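Local coordinates for 39 kDa initiator binding protein (Trichomonas vaginalis, PDB 1PP7), which binds the Initiator (Inr) core promoter element through its N-terminal DNA-binding domain, the part present in this chain, and so probably takes part in transcription initiation, at residues D29-R33 with F34-L38; L42-L45 with A46-P49. All blocks are in the same frame, centred on the assembly; numbering follows the deposited sequence.

Contact 1. Residues D29-R33 with F34-L38. With nucleotides of chain A.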
ATOM      1  N   ASP C  29      12.594  -9.252  -9.572  1.00 46.94           N
ATOM      2  CA  ASP C  29      11.427 -10.117  -9.299  1.00 48.82           C
ATOM      3  C   ASP C  29      10.214  -9.130  -9.119  1.00 47.90           C
ATOM      4  O   ASP C  29      10.247  -8.251  -8.256  1.00 41.29           O
ATOM      5  CB  ASP C  29      11.642 -10.988  -8.026  1.00 51.32           C
ATOM      6  CG  ASP C  29      10.432 -11.904  -7.732  1.00 56.87           C
ATOM      7  OD1 ASP C  29      10.392 -12.738  -6.737  1.00 53.67           O
ATOM      8  OD2 ASP C  29       9.468 -11.781  -8.547  1.00 60.46           O
ATOM      9  N   PRO C  30       9.156  -9.267  -9.948  1.00 44.59           N
ATOM     10  CA  PRO C  30       7.989  -8.406  -9.892  1.00 44.62           C
ATOM     11  C   PRO C  30       7.254  -8.462  -8.586  1.00 43.42           C
ATOM     12  O   PRO C  30       6.539  -7.503  -8.275  1.00 46.15           O
ATOM     13  CB  PRO C  30       7.131  -8.902 -11.052  1.00 47.24           C
ATOM     14  CG  PRO C  30       8.091  -9.530 -11.947  1.00 44.57           C
ATOM     15  CD  PRO C  30       8.943 -10.281 -10.985  1.00 47.82           C
ATOM     16  N   ASN C  31       7.385  -9.559  -7.830  1.00 38.31           N
ATOM     17  CA  ASN C  31       6.684  -9.598  -6.539  1.00 38.48           C
ATOM     18  C   ASN C  31       7.413  -8.821  -5.478  1.00 37.23           C
ATOM     19  O   ASN C  31       6.846  -8.450  -4.427  1.00 40.55           O
ATOM     20  CB  ASN C  31       6.425 -11.027  -6.068  1.00 38.28           C
ATOM     21  CG  ASN C  31       5.310 -11.691  -6.867  1.00 45.42           C
ATOM     22  OD1 ASN C  31       5.549 -12.622  -7.677  1.00 46.69           O
ATOM     23  ND2 ASN C  31       4.072 -11.196  -6.670  1.00 37.03           N
ATOM     24  N   SER C  32       8.670  -8.542  -5.761  1.00 34.11           N
ATOM     25  CA  SER C  32       9.469  -7.793  -4.839  1.00 35.39           C
ATOM     26  C   SER C  32       9.275  -6.274  -5.121  1.00 36.54           C
ATOM     27  O   SER C  32       9.720  -5.454  -4.309  1.00 37.66           O
ATOM     28  CB  SER C  32      10.954  -8.206  -4.963  1.00 37.43           C
ATOM     29  OG  SER C  32      11.618  -7.568  -6.065  1.00 37.23           O
ATOM     30  N   ARG C  33       8.612  -5.901  -6.232  1.00 29.51           N
ATOM     31  CA  ARG C  33       8.413  -4.479  -6.516  1.00 32.84           C
ATOM     32  C   ARG C  33       7.257  -3.768  -5.767  1.00 31.56           C
ATOM     33  O   ARG C  33       6.274  -4.390  -5.353  1.00 31.15           O
ATOM     34  CB  ARG C  33       8.320  -4.258  -8.016  1.00 31.46           C
ATOM     35  CG  ARG C  33       9.622  -4.645  -8.626  1.00 35.37           C
ATOM     36  CD  ARG C  33       9.690  -4.433 -10.067  1.00 40.21           C
ATOM     37  NE  ARG C  33       9.667  -3.003 -10.324  1.00 51.44           N
ATOM     38  CZ  ARG C  33      10.003  -2.468 -11.496  1.00 56.06           C
ATOM     39  NH1 ARG C  33      10.378  -3.252 -12.511  1.00 55.62           N
ATOM     40  NH2 ARG C  33       9.994  -1.149 -11.646  1.00 60.80           N
ATOM     41  N   PHE C  34       7.416  -2.466  -5.577  1.00 27.92           N
ATOM     42  CA  PHE C  34       6.445  -1.632  -4.832  1.00 29.03           C
ATOM     43  C   PHE C  34       4.947  -1.789  -5.221  1.00 25.41           C
ATOM     44  O   PHE C  34       4.095  -1.929  -4.362  1.00 23.51           O
ATOM     45  CB  PHE C  34       6.883  -0.151  -4.938  1.00 31.24           C
ATOM     46  CG  PHE C  34       5.945   0.791  -4.280  1.00 31.38           C
ATOM     47  CD1 PHE C  34       4.926   1.413  -5.018  1.00 31.23           C
ATOM     48  CD2 PHE C  34       6.020   1.013  -2.912  1.00 28.94           C
ATOM     49  CE1 PHE C  34       3.993   2.243  -4.397  1.00 29.07           C
ATOM     50  CE2 PHE C  34       5.070   1.846  -2.298  1.00 35.69           C
ATOM     51  CZ  PHE C  34       4.055   2.460  -3.063  1.00 25.26           C
ATOM     52  N   PRO C  35       4.629  -1.780  -6.536  1.00 25.67           N
ATOM     53  CA  PRO C  35       3.235  -1.938  -6.976  1.00 23.03           C
ATOM     54  C   PRO C  35       2.605  -3.192  -6.396  1.00 25.82           C
ATOM     55  O   PRO C  35       1.492  -3.100  -5.847  1.00 24.97           O
ATOM     56  CB  PRO C  35       3.335  -2.050  -8.511  1.00 17.66           C
ATOM     57  CG  PRO C  35       4.574  -1.305  -8.818  1.00 22.82           C
ATOM     58  CD  PRO C  35       5.537  -1.713  -7.700  1.00 20.81           C
ATOM     59  N   ARG C  36       3.307  -4.348  -6.515  1.00 21.46           N
ATOM     60  CA  ARG C  36       2.761  -5.608  -6.033  1.00 22.17           C
ATOM     61  C   ARG C  36       2.803  -5.705  -4.533  1.00 27.54           C
ATOM     62  O   ARG C  36       2.017  -6.459  -3.932  1.00 33.20           O
ATOM     63  CB  ARG C  36       3.443  -6.799  -6.668  1.00 23.69           C
ATOM     64  CG  ARG C  36       3.115  -6.949  -8.128  1.00 23.63           C
ATOM     65  CD  ARG C  36       3.445  -8.327  -8.548  1.00 22.11           C
ATOM     66  NE  ARG C  36       3.410  -8.544  -9.981  1.00 20.83           N
ATOM     67  CZ  ARG C  36       3.656  -9.742 -10.488  1.00 29.24           C
ATOM     68  NH1 ARG C  36       3.958 -10.730  -9.623  1.00 24.80           N
ATOM     69  NH2 ARG C  36       3.549  -9.984 -11.812  1.00 22.63           N
ATOM     70  N   LYS C  37       3.710  -4.963  -3.911  1.00 23.89           N
ATOM     71  CA  LYS C  37       3.687  -4.924  -2.462  1.00 27.01           C
ATOM     72  C   LYS C  37       2.413  -4.116  -2.085  1.00 26.21           C
ATOM     73  O   LYS C  37       1.639  -4.550  -1.229  1.00 29.11           O
ATOM     74  CB  LYS C  37       4.936  -4.253  -1.893  1.00 22.94           C
ATOM     75  CG  LYS C  37       6.167  -5.102  -2.157  1.00 25.66           C
ATOM     76  CD  LYS C  37       7.447  -4.331  -1.936  1.00 27.28           C
ATOM     77  CE  LYS C  37       8.500  -5.237  -1.336  1.00 29.63           C
ATOM     78  NZ  LYS C  37       9.906  -4.655  -1.383  1.00 36.00           N
ATOM     79  N   LEU C  38       2.169  -2.977  -2.735  1.00 21.99           N
ATOM     80  CA  LEU C  38       0.975  -2.206  -2.403  1.00 22.07           C
ATOM     81  C   LEU C  38      -0.219  -3.084  -2.650  1.00 24.76           C
ATOM     82  O   LEU C  38      -1.126  -3.142  -1.820  1.00 28.08           O
ATOM     83  CB  LEU C  38       0.812  -0.961  -3.282  1.00 25.15           C
ATOM     84  CG  LEU C  38       0.697   0.384  -2.566  1.00 32.48           C
ATOM     85  CD1 LEU C  38       0.153   1.448  -3.517  1.00 28.34           C
ATOM     86  CD2 LEU C  38      -0.155   0.226  -1.297  1.00 32.13           C
TER
ATOM     87  P    DC A   6      10.560  -0.650  -7.504  1.00 33.90           P
ATOM     88  OP1  DC A   6       9.924  -1.229  -6.270  1.00 29.61           O
ATOM     89  OP2  DC A   6       9.904  -0.807  -8.851  1.00 26.73           O
ATOM     90  O5'  DC A   6      10.894   0.904  -7.253  1.00 25.68           O
ATOM     91  C5'  DC A   6      10.996   1.473  -5.929  1.00 28.67           C
ATOM     92  C4'  DC A   6      12.245   0.999  -5.217  1.00 30.92           C
ATOM     93  O4'  DC A   6      13.403   1.380  -5.988  1.00 34.26           O
ATOM     94  C3'  DC A   6      12.485   1.569  -3.812  1.00 35.16           C
ATOM     95  O3'  DC A   6      12.655   0.548  -2.847  1.00 37.06           O
ATOM     96  C2'  DC A   6      13.784   2.351  -3.899  1.00 34.41           C
ATOM     97  C1'  DC A   6      14.461   1.763  -5.117  1.00 34.31           C
ATOM     98  N1   DC A   6      15.304   2.717  -5.853  1.00 34.67           N
ATOM     99  C2   DC A   6      16.521   3.115  -5.297  1.00 33.17           C
ATOM    100  O2   DC A   6      16.830   2.708  -4.172  1.00 38.47           O
ATOM    101  N3   DC A   6      17.321   3.933  -5.996  1.00 31.66           N
ATOM    102  C4   DC A   6      16.938   4.376  -7.205  1.00 30.70           C
ATOM    103  N4   DC A   6      17.765   5.179  -7.855  1.00 23.19           N
ATOM    104  C5   DC A   6      15.691   4.017  -7.784  1.00 26.54           C
ATOM    105  C6   DC A   6      14.911   3.195  -7.077  1.00 32.92           C
ATOM    106  P    DA A   5      14.156  -2.465 -12.895  1.00 43.99           P
ATOM    107  OP1  DA A   5      13.487  -3.683 -13.382  1.00 45.15           O
ATOM    108  OP2  DA A   5      14.053  -1.185 -13.652  1.00 44.76           O
ATOM    109  O5'  DA A   5      13.648  -2.192 -11.420  1.00 40.83           O
ATOM    110  C5'  DA A   5      13.876  -3.150 -10.391  1.00 31.73           C
ATOM    111  C4'  DA A   5      13.712  -2.469  -9.053  1.00 38.23           C
ATOM    112  O4'  DA A   5      14.936  -1.784  -8.724  1.00 39.31           O
ATOM    113  C3'  DA A   5      12.618  -1.395  -9.003  1.00 35.01           C
ATOM    114  O3'  DA A   5      11.994  -1.382  -7.702  1.00 32.88           O
ATOM    115  C2'  DA A   5      13.407  -0.122  -9.226  1.00 31.87           C
ATOM    116  C1'  DA A   5      14.658  -0.452  -8.438  1.00 33.39           C
ATOM    117  N9   DA A   5      15.868   0.330  -8.713  1.00 39.34           N
ATOM    118  C8   DA A   5      16.131   1.187  -9.762  1.00 36.88           C
ATOM    119  N7   DA A   5      17.284   1.811  -9.666  1.00 37.36           N
ATOM    120  C5   DA A   5      17.831   1.319  -8.489  1.00 35.77           C
ATOM    121  C6   DA A   5      19.030   1.628  -7.811  1.00 32.90           C
ATOM    122  N6   DA A   5      19.959   2.477  -8.314  1.00 28.98           N
ATOM    123  N1   DA A   5      19.249   1.025  -6.610  1.00 27.57           N
ATOM    124  C2   DA A   5      18.327   0.137  -6.152  1.00 34.64           C
ATOM    125  N3   DA A   5      17.173  -0.259  -6.720  1.00 37.90           N
ATOM    126  C4   DA A   5      16.980   0.389  -7.896  1.00 38.65           C
TER
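The guanidinium of Arg36 has CB of Pro30 over the centre of one face, with Pro30 CB and Arg36 CZ 3.6 Å apart, while the amide of Asn31 stands at its edge, near NH1, the two planes turned 69° against each other. The second guanidinium, that of Arg33, meets DNA instead: O5' of DA5 of chain A lies above one face, displaced toward the rim, and OP2 of DC6 of chain A sits at the edge. This is the N-terminal end of helix 34-45 in the Initiator-binding domain, a member of the helix-turn-helix clan, with Arg33 as N-cap residue. A bend in the Arg33 chain (chi3 68°) turns NE and NH2 to the same phosphate oxygen, at 2.7 Å from NE to OP2 of DC6 of chain A and 2.8 Å from NH2 to that oxygen. The other oxygen, OP1 of DC6 of chain A, accepts from the backbone N of Phe34 at 2.9 Å. One phosphate is therefore held by three N-H groups, and the helix end behind Phe34 would probably add to its attraction. All three bonds go to the phosphate backbone and none to a base. The loop before the helix is braced from within: OD2 of Asp29 accepts from Asn31 N in an Asx turn, and Asp29 O takes both N and OG of Ser32, the hydroxyl at 2.7 Å from Asp29 O. Asp29 OD1 forms a salt bridge with Arg24. Phe34 turns its ring inward onto Leu83 and Leu87 of helix 80-89. The helix's first turn closes where Lys37 N donates to Arg33 O at 3.0 Å, and Lys37 NZ, also bonded to Arg24 O, donates to Ser32 O at 3.0 Å, tilted from that carbonyl plane.

Contact 2. Residues L42-L45 with A46-P49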
ATOM      1  N   LEU C  42      -3.140  -4.195  -0.041  1.00 27.80           N
ATOM      2  CA  LEU C  42      -4.481  -3.780  -0.360  1.00 24.59           C
ATOM      3  C   LEU C  42      -5.375  -5.030  -0.389  1.00 29.41           C
ATOM      4  O   LEU C  42      -6.438  -5.088   0.268  1.00 32.16           O
ATOM      5  CB  LEU C  42      -4.394  -3.135  -1.721  1.00 21.63           C
ATOM      6  CG  LEU C  42      -5.066  -1.844  -2.138  1.00 25.43           C
ATOM      7  CD1 LEU C  42      -5.681  -1.080  -1.013  1.00 24.05           C
ATOM      8  CD2 LEU C  42      -4.041  -1.062  -2.890  1.00 21.74           C
ATOM      9  N   THR C  43      -4.927  -6.043  -1.120  1.00 29.96           N
ATOM     10  CA  THR C  43      -5.652  -7.281  -1.239  1.00 28.43           C
ATOM     11  C   THR C  43      -5.889  -7.883   0.140  1.00 32.49           C
ATOM     12  O   THR C  43      -7.027  -8.283   0.492  1.00 33.60           O
ATOM     13  CB  THR C  43      -4.887  -8.286  -2.105  1.00 31.91           C
ATOM     14  OG1 THR C  43      -4.830  -7.805  -3.461  1.00 36.68           O
ATOM     15  CG2 THR C  43      -5.607  -9.649  -2.108  1.00 32.35           C
ATOM     16  N   TYR C  44      -4.852  -7.923   0.957  1.00 29.32           N
ATOM     17  CA  TYR C  44      -5.063  -8.522   2.248  1.00 33.90           C
ATOM     18  C   TYR C  44      -5.887  -7.672   3.220  1.00 35.90           C
ATOM     19  O   TYR C  44      -6.683  -8.191   3.990  1.00 35.55           O
ATOM     20  CB  TYR C  44      -3.730  -8.926   2.892  1.00 34.59           C
ATOM     21  CG  TYR C  44      -3.874  -9.225   4.365  1.00 37.01           C
ATOM     22  CD1 TYR C  44      -3.694  -8.210   5.310  1.00 32.52           C
ATOM     23  CD2 TYR C  44      -4.225 -10.523   4.823  1.00 37.87           C
ATOM     24  CE1 TYR C  44      -3.848  -8.461   6.676  1.00 37.05           C
ATOM     25  CE2 TYR C  44      -4.387 -10.787   6.207  1.00 35.79           C
ATOM     26  CZ  TYR C  44      -4.194  -9.749   7.133  1.00 37.87           C
ATOM     27  OH  TYR C  44      -4.316  -9.951   8.497  1.00 38.18           O
ATOM     28  N   LEU C  45      -5.714  -6.368   3.208  1.00 35.65           N
ATOM     29  CA  LEU C  45      -6.474  -5.622   4.158  1.00 35.35           C
ATOM     30  C   LEU C  45      -7.956  -5.791   3.856  1.00 38.56           C
ATOM     31  O   LEU C  45      -8.780  -5.708   4.756  1.00 38.55           O
ATOM     32  CB  LEU C  45      -6.022  -4.168   4.154  1.00 33.50           C
ATOM     33  CG  LEU C  45      -4.652  -3.960   4.786  1.00 30.65           C
ATOM     34  CD1 LEU C  45      -4.266  -2.514   4.582  1.00 32.51           C
ATOM     35  CD2 LEU C  45      -4.671  -4.301   6.299  1.00 32.82           C
ATOM     36  N   ALA C  46      -8.282  -6.105   2.604  1.00 42.77           N
ATOM     37  CA  ALA C  46      -9.672  -6.276   2.170  1.00 44.24           C
ATOM     38  C   ALA C  46     -10.413  -7.281   3.008  1.00 48.59           C
ATOM     39  O   ALA C  46     -11.638  -7.226   3.113  1.00 51.56           O
ATOM     40  CB  ALA C  46      -9.717  -6.709   0.711  1.00 47.83           C
ATOM     41  N   SER C  47      -9.664  -8.204   3.599  1.00 49.23           N
ATOM     42  CA  SER C  47     -10.230  -9.240   4.450  1.00 49.66           C
ATOM     43  C   SER C  47     -10.014  -8.986   5.961  1.00 49.79           C
ATOM     44  O   SER C  47     -10.518  -9.743   6.802  1.00 50.54           O
ATOM     45  CB  SER C  47      -9.604 -10.583   4.099  1.00 51.76           C
ATOM     46  OG  SER C  47      -8.278 -10.639   4.612  1.00 54.34           O
ATOM     47  N   ASN C  48      -9.234  -7.966   6.315  1.00 46.35           N
ATOM     48  CA  ASN C  48      -9.001  -7.664   7.732  1.00 42.90           C
ATOM     49  C   ASN C  48      -9.461  -6.221   7.910  1.00 42.73           C
ATOM     50  O   ASN C  48      -8.633  -5.315   7.822  1.00 45.53           O
ATOM     51  CB  ASN C  48      -7.515  -7.780   8.056  1.00 39.32           C
ATOM     52  CG  ASN C  48      -7.212  -7.762   9.569  1.00 39.80           C
ATOM     53  OD1 ASN C  48      -7.939  -7.148  10.366  1.00 40.01           O
ATOM     54  ND2 ASN C  48      -6.098  -8.421   9.959  1.00 32.82           N
ATOM     55  N   PRO C  49     -10.790  -5.989   8.109  1.00 42.43           N
ATOM     56  CA  PRO C  49     -11.474  -4.694   8.306  1.00 41.55           C
ATOM     57  C   PRO C  49     -10.898  -3.853   9.424  1.00 42.46           C
ATOM     58  O   PRO C  49     -10.797  -2.633   9.298  1.00 46.03           O
ATOM     59  CB  PRO C  49     -12.904  -5.077   8.659  1.00 37.12           C
ATOM     60  CG  PRO C  49     -13.085  -6.370   8.070  1.00 37.16           C
ATOM     61  CD  PRO C  49     -11.773  -7.086   8.095  1.00 38.57           C
TER
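Tyr44 and Asn48 both swing CG opposite their own backbone N (chi1 165° for Tyr44, -168° for Asn48), which lays phenol and amide side by side, pointing the same way. With the ring and amide planes 71° apart, they do not stack; the polar ends make the closest approach, and Asn48 CB lies beside the ring, 4.0 Å from both CE1 and CZ of Tyr44. Asn48 ND2 donates to Tyr44 OH at 2.8 Å along a nearly straight bond, with the hydroxyl oxygen lying in the amide plane. The same amide works as a helix N-cap: Asn48 OD1 accepts from the backbone N of Leu51, at the start of helix 49-55. Helix 34-45 gives way to a type I beta turn from Leu45 to Asn48, closed by Asn48 N donating to Leu45 O at 2.8 Å. The carbonyl of Tyr44 is gripped by two donors of one residue, since Ser47 N and Ser47 OG each lie 3.0 Å from Tyr44 O. The hydroxyl comes in the carbonyl plane and the amide N from above it. Ala46 N donates to Leu42 O at 3.1 Å. Leu45 is buried, its side chain packed on Leu51 and Ile55 of helix 49-55 and on Leu57 of strand 57-59. Thr43, on the outer side, returns its OG1 to His39 O. Because ND2 and OD1 of Asn48 each have a partner, the amide's orientation is fixed by its bonding, and Tyr44 OH, as acceptor here, ties the end of one helix to the cap of the next.

In the fold
Following the chain from the N terminus, helix 16-23 gives way to a loop whose last part, 29-33, runs straight into helix 34-45; contact 1 closes there, at the start of that helix. Contact 2 closes at its other end, where 46-49 turns the chain into helix 49-55. The two are in series, neither nested nor crossed, with centres about 17 Å apart and helix 34-45 as their shared element. Contact 1 faces the DNA and abuts helices 69-76 and 80-89, whereas contact 2 lies about 14 Å from the nucleic acid at its nearest atom and packs the end of helix 34-45 against helix 49-55 and strand 57-59.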